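Local coordinates for amine oxidase domain-containing protein (Pyrococcus furiosus, PDB 3NRN) that binds adenosine monophosphate and is probably a flavin-dependent oxidoreductase of the amine oxidase family, with its substrate unknown, at residues V222-R225 / E229-F232; I215-K220 / K246-D251. One frame throughout, in Å; residues are numbered along the deposited sequence.

Contact 1 of 2, residues V222-R225 / E229-F232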
loop_
_atom_site.group_PDB
_atom_site.type_symbol
_atom_site.label_atom_id
_atom_site.label_comp_id
_atom_site.label_asym_id
_atom_site.label_seq_id
_atom_site.Cartn_x
_atom_site.Cartn_y
_atom_site.Cartn_z
ATOM N N VAL A 222 -21.391 11.876 14.050
ATOM C CA VAL A 222 -21.026 10.486 13.863
ATOM C C VAL A 222 -21.534 9.731 15.085
ATOM O O VAL A 222 -21.309 10.152 16.218
ATOM C CB VAL A 222 -19.504 10.326 13.724
ATOM C CG1 VAL A 222 -19.129 8.854 13.743
ATOM C CG2 VAL A 222 -19.043 10.964 12.417
ATOM N N TYR A 223 -22.242 8.631 14.847
ATOM C CA TYR A 223 -22.802 7.816 15.925
ATOM C C TYR A 223 -22.075 6.484 16.019
ATOM O O TYR A 223 -21.729 5.879 15.003
ATOM C CB TYR A 223 -24.283 7.540 15.665
ATOM C CG TYR A 223 -25.157 8.760 15.709
ATOM C CD1 TYR A 223 -25.900 9.062 16.844
ATOM C CD2 TYR A 223 -25.219 9.635 14.628
ATOM C CE1 TYR A 223 -26.682 10.208 16.910
ATOM C CE2 TYR A 223 -26.001 10.787 14.681
ATOM C CZ TYR A 223 -26.728 11.067 15.826
ATOM O OH TYR A 223 -27.501 12.202 15.897
ATOM N N THR A 224 -21.858 6.027 17.242
ATOM C CA THR A 224 -21.180 4.762 17.466
ATOM C C THR A 224 -22.187 3.716 17.931
ATOM O O THR A 224 -23.284 4.054 18.381
ATOM C CB THR A 224 -20.104 4.911 18.535
ATOM O OG1 THR A 224 -20.703 5.415 19.735
ATOM C CG2 THR A 224 -19.026 5.877 18.071
ATOM N N ARG A 225 -21.810 2.449 17.823
ATOM C CA ARG A 225 -22.679 1.354 18.235
ATOM C C ARG A 225 -23.151 1.555 19.681
ATOM O O ARG A 225 -24.306 1.284 20.008
ATOM C CB ARG A 225 -21.930 0.020 18.114
ATOM C CG ARG A 225 -22.734 -1.204 18.554
ATOM C CD ARG A 225 -23.435 -1.891 17.390
ATOM N NE ARG A 225 -22.560 -2.827 16.683
ATOM C CZ ARG A 225 -22.560 -4.147 16.865
ATOM N NH1 ARG A 225 -23.391 -4.710 17.733
ATOM N NH2 ARG A 225 -21.724 -4.912 16.173
ATOM N N GLU A 229 -22.142 10.314 20.743
ATOM C CA GLU A 229 -22.291 11.337 19.701
ATOM C C GLU A 229 -21.064 12.211 19.540
ATOM O O GLU A 229 -20.540 12.736 20.524
ATOM C CB GLU A 229 -23.478 12.256 20.006
ATOM C CG GLU A 229 -24.780 11.532 20.187
ATOM C CD GLU A 229 -24.835 10.307 19.320
ATOM O OE1 GLU A 229 -24.263 10.363 18.210
ATOM O OE2 GLU A 229 -25.443 9.297 19.736
ATOM N N TYR A 230 -20.632 12.381 18.291
ATOM C CA TYR A 230 -19.473 13.210 17.970
ATOM C C TYR A 230 -19.820 14.096 16.783
ATOM O O TYR A 230 -19.941 13.608 15.664
ATOM C CB TYR A 230 -18.279 12.331 17.596
ATOM C CG TYR A 230 -17.876 11.361 18.677
ATOM C CD1 TYR A 230 -17.018 11.748 19.705
ATOM C CD2 TYR A 230 -18.367 10.057 18.681
ATOM C CE1 TYR A 230 -16.655 10.857 20.710
ATOM C CE2 TYR A 230 -18.016 9.163 19.676
ATOM C CZ TYR A 230 -17.157 9.566 20.689
ATOM O OH TYR A 230 -16.801 8.669 21.674
ATOM N N SER A 231 -19.999 15.390 17.024
ATOM C CA SER A 231 -20.308 16.320 15.944
ATOM C C SER A 231 -19.000 16.641 15.202
ATOM O O SER A 231 -17.924 16.581 15.787
ATOM C CB SER A 231 -20.921 17.598 16.520
ATOM O OG SER A 231 -20.074 18.147 17.513
ATOM N N PHE A 232 -19.088 16.979 13.921
ATOM C CA PHE A 232 -17.885 17.274 13.155
ATOM C C PHE A 232 -18.066 18.376 12.117
ATOM O O PHE A 232 -19.181 18.640 11.663
ATOM C CB PHE A 232 -17.406 15.999 12.443
ATOM C CG PHE A 232 -18.329 15.530 11.333
ATOM C CD1 PHE A 232 -18.248 16.079 10.055
ATOM C CD2 PHE A 232 -19.286 14.547 11.577
ATOM C CE1 PHE A 232 -19.109 15.650 9.036
ATOM C CE2 PHE A 232 -20.144 14.120 10.576
ATOM C CZ PHE A 232 -20.054 14.673 9.299
#
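V222 and Y230 face each other as the antiparallel hydrogen-bonded pair of a beta hairpin. V222 N donates to Y230 O at 2.8 Å, and Y230 N to V222 O at 3.1 Å. The axes of these short strands are close to antiparallel, at 163°, and the next pair, Y223 with E229, is non-hydrogen-bonded.

The apolar contacts involve V222, T224, Y230 and F232. V222 CG2 lies 3.7 Å from F232 CD2, meeting the ring obliquely, the two side chains crossing at about a right angle. At the edge of the Y230 ring, T224 CG2 sits 3.8 Å from CE2. T224 owes this to its chi1 of 57°, which sends the methyl anti to the carbonyl carbon and leaves OG1 to bond D226 and the backbone N of E228 in the turn.

The other side of the hairpin carries Y223 and E229. The E229 carboxylate is modelled over one face of the Y223 ring, but too close to be relied on. More secure is the hydrogen bond between Y223 OH and E219. Replacing Y223 by alanine would remove the ring and hydroxyl, which is likely to leave E219 without that partner and E214 and N216 without the ring packed on them.

Strand 221-224 is the middle of a three-stranded antiparallel sheet, with 212-216 along its other edge; Y223 pairs there through its backbone with V213 and E214. On the face away from Y223 and E229, V222 packs on V212, an AMP-binding residue, V222 and F232 reach V4 of strand 2-6, and V222 and Y230 touch L29 of strand 25-29, settling the hairpin against the parallel Rossmann-type sheet.

Contact 2 of 2, residues I215-K220 / K246-D251; sequences INIEEK and KLIGRD
I215 N gives its hydrogen to L247 O at 3.0 Å, in an almost straight bond (173°) that reaches the oxygen from above the carbonyl plane. Beside it, I248 CA-H points at I215 O, with CA 3.5 Å from that oxygen. Four apolar side chains close around this backbone join. I215 CG1 crosses L247 at a slant, 3.9 Å from its CB, and I215 CD1 runs on toward the leucine's CD1; I215 CB meets I248 CG1. On the neighbouring flank I217 CG1 packs at 3.7 Å against the CG2 branch of I248, which chi1 of -73° sets anti to the backbone N.

A water ties the same pieces together. It donates to I215 O and I248 O, at 3.0 Å and 2.9 Å, and accepts from I217 N at 2.8 Å.

Behind these, N216 shapes the turn after strand 212-216: its OD1 accepts from E219 N in an Asx motif, while a weak K220 N to N216 O bond closes the loop. Just past helix 241-248, G249 leaves helical angles with positive phi, where a CB would run into the preceding carbonyl oxygen. V374 of strand 374-376 touches all three isoleucines.

The strand, its following turn and the helix end meet through aliphatic side chains, so the join depends largely on shape, with the backbone polar atoms answered by one direct bond and the water.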
loop_
_atom_site.group_PDB
_atom_site.type_symbol
_atom_site.label_atom_id
_atom_site.label_comp_id
_atom_site.label_asym_id
_atom_site.label_seq_id
_atom_site.Cartn_x
_atom_site.Cartn_y
_atom_site.Cartn_z
ATOM N N ILE A 215 -22.776 8.017 9.847
ATOM C CA ILE A 215 -22.122 9.300 9.615
ATOM C C ILE A 215 -23.285 10.110 9.063
ATOM O O ILE A 215 -23.625 9.998 7.886
ATOM C CB ILE A 215 -20.999 9.212 8.552
ATOM C CG1 ILE A 215 -19.912 8.241 9.013
ATOM C CG2 ILE A 215 -20.395 10.591 8.318
ATOM C CD1 ILE A 215 -18.779 8.040 7.999
ATOM N N ASN A 216 -23.919 10.897 9.926
ATOM C CA ASN A 216 -25.071 11.680 9.505
ATOM C C ASN A 216 -24.655 13.002 8.874
ATOM O O ASN A 216 -24.227 13.920 9.563
ATOM C CB ASN A 216 -25.996 11.933 10.697
ATOM C CG ASN A 216 -27.326 12.537 10.281
ATOM O OD1 ASN A 216 -27.377 13.426 9.428
ATOM N ND2 ASN A 216 -28.409 12.064 10.891
ATOM N N ILE A 217 -24.797 13.085 7.554
ATOM C CA ILE A 217 -24.433 14.278 6.784
ATOM C C ILE A 217 -25.244 15.528 7.102
ATOM O O ILE A 217 -24.699 16.627 7.165
ATOM C CB ILE A 217 -24.550 14.007 5.267
ATOM C CG1 ILE A 217 -23.562 12.917 4.875
ATOM C CG2 ILE A 217 -24.277 15.269 4.473
ATOM C CD1 ILE A 217 -22.175 13.200 5.332
ATOM N N GLU A 218 -26.546 15.369 7.287
ATOM C CA GLU A 218 -27.393 16.510 7.600
ATOM C C GLU A 218 -27.079 17.101 8.979
ATOM O O GLU A 218 -26.972 18.318 9.129
ATOM C CB GLU A 218 -28.864 16.101 7.527
ATOM C CG GLU A 218 -29.331 15.747 6.122
ATOM C CD GLU A 218 -30.797 15.353 6.075
ATOM O OE1 GLU A 218 -31.635 16.119 6.596
ATOM O OE2 GLU A 218 -31.114 14.283 5.512
ATOM N N GLU A 219 -26.921 16.241 9.981
ATOM C CA GLU A 219 -26.636 16.706 11.341
ATOM C C GLU A 219 -25.156 16.968 11.535
ATOM O O GLU A 219 -24.755 17.728 12.421
ATOM C CB GLU A 219 -27.043 15.655 12.380
ATOM C CG GLU A 219 -28.466 15.130 12.310
ATOM C CD GLU A 219 -28.752 14.138 13.431
ATOM O OE1 GLU A 219 -27.899 13.260 13.678
ATOM O OE2 GLU A 219 -29.827 14.229 14.062
ATOM N N LYS A 220 -24.347 16.320 10.705
ATOM C CA LYS A 220 -22.900 16.417 10.801
ATOM C C LYS A 220 -22.508 15.839 12.161
ATOM O O LYS A 220 -21.853 16.484 12.980
ATOM C CB LYS A 220 -22.425 17.870 10.657
ATOM C CG LYS A 220 -22.758 18.485 9.300
ATOM C CD LYS A 220 -21.972 19.770 9.037
ATOM C CE LYS A 220 -20.512 19.487 8.713
ATOM N NZ LYS A 220 -19.742 20.742 8.447
ATOM N N LYS A 246 -22.371 3.015 3.021
ATOM C CA LYS A 246 -23.320 2.394 3.944
ATOM C C LYS A 246 -23.506 3.202 5.235
ATOM O O LYS A 246 -24.618 3.306 5.759
ATOM C CB LYS A 246 -22.863 0.975 4.296
ATOM C CG LYS A 246 -23.718 0.308 5.362
ATOM C CD LYS A 246 -23.107 -0.993 5.854
ATOM C CE LYS A 246 -23.965 -1.621 6.946
ATOM N NZ LYS A 246 -23.373 -2.883 7.474
ATOM N N LEU A 247 -22.425 3.777 5.755
ATOM C CA LEU A 247 -22.514 4.554 6.990
ATOM C C LEU A 247 -23.245 5.864 6.784
ATOM O O LEU A 247 -23.930 6.366 7.678
ATOM C CB LEU A 247 -21.114 4.838 7.549
ATOM C CG LEU A 247 -20.348 3.624 8.091
ATOM C CD1 LEU A 247 -18.959 4.052 8.537
ATOM C CD2 LEU A 247 -21.112 3.004 9.264
ATOM N N ILE A 248 -23.095 6.420 5.591
ATOM C CA ILE A 248 -23.734 7.677 5.253
ATOM C C ILE A 248 -25.176 7.457 4.827
ATOM O O ILE A 248 -26.071 8.191 5.242
ATOM C CB ILE A 248 -22.976 8.377 4.108
ATOM C CG1 ILE A 248 -21.658 8.951 4.639
ATOM C CG2 ILE A 248 -23.857 9.447 3.486
ATOM C CD1 ILE A 248 -20.737 9.476 3.565
ATOM N N GLY A 249 -25.386 6.439 3.997
ATOM C CA GLY A 249 -26.718 6.145 3.493
ATOM C C GLY A 249 -26.720 6.264 1.980
ATOM O O GLY A 249 -26.336 7.296 1.417
ATOM N N ARG A 250 -27.159 5.199 1.323
ATOM C CA ARG A 250 -27.211 5.131 -0.133
ATOM C C ARG A 250 -27.971 6.253 -0.836
ATOM O O ARG A 250 -27.600 6.654 -1.938
ATOM C CB ARG A 250 -27.805 3.788 -0.563
ATOM C CG ARG A 250 -26.998 2.581 -0.127
ATOM C CD ARG A 250 -27.719 1.286 -0.519
ATOM N NE ARG A 250 -27.804 1.079 -1.967
ATOM C CZ ARG A 250 -26.799 0.649 -2.723
ATOM N NH1 ARG A 250 -25.618 0.376 -2.182
ATOM N NH2 ARG A 250 -26.978 0.478 -4.021
ATOM N N ASP A 251 -29.029 6.756 -0.206
ATOM C CA ASP A 251 -29.839 7.814 -0.805
ATOM C C ASP A 251 -29.092 9.110 -1.092
ATOM O O ASP A 251 -29.553 9.937 -1.884
ATOM C CB ASP A 251 -31.052 8.123 0.077
ATOM C CG ASP A 251 -32.055 6.987 0.104
ATOM O OD1 ASP A 251 -32.002 6.128 -0.797
ATOM O OD2 ASP A 251 -32.902 6.960 1.021
HETATM O O HOH W 1 -26.009 10.891 6.223
#

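Strand 212-216 and the central strand of contact 1 are neighbours in one three-stranded sheet, so both contacts, 11 Å apart between centres, draw on the same sheet. Contact 1 is partly buried and local: two strands joined by a short turn, with regular hairpin bonds and one solvent-facing, polar side. Contact 2 is buried and long-range, bringing in a helix end from beyond the hairpin, and it relies on aliphatic branches, one direct backbone bond and a water. They meet where F232 N probably hydrogen-bonds K220 O, and where F232 CE2 comes 4.2 Å from I215 CG2. Both lie near the AMP site, with L247 of contact 2 nearer the ligand than T224 of contact 1.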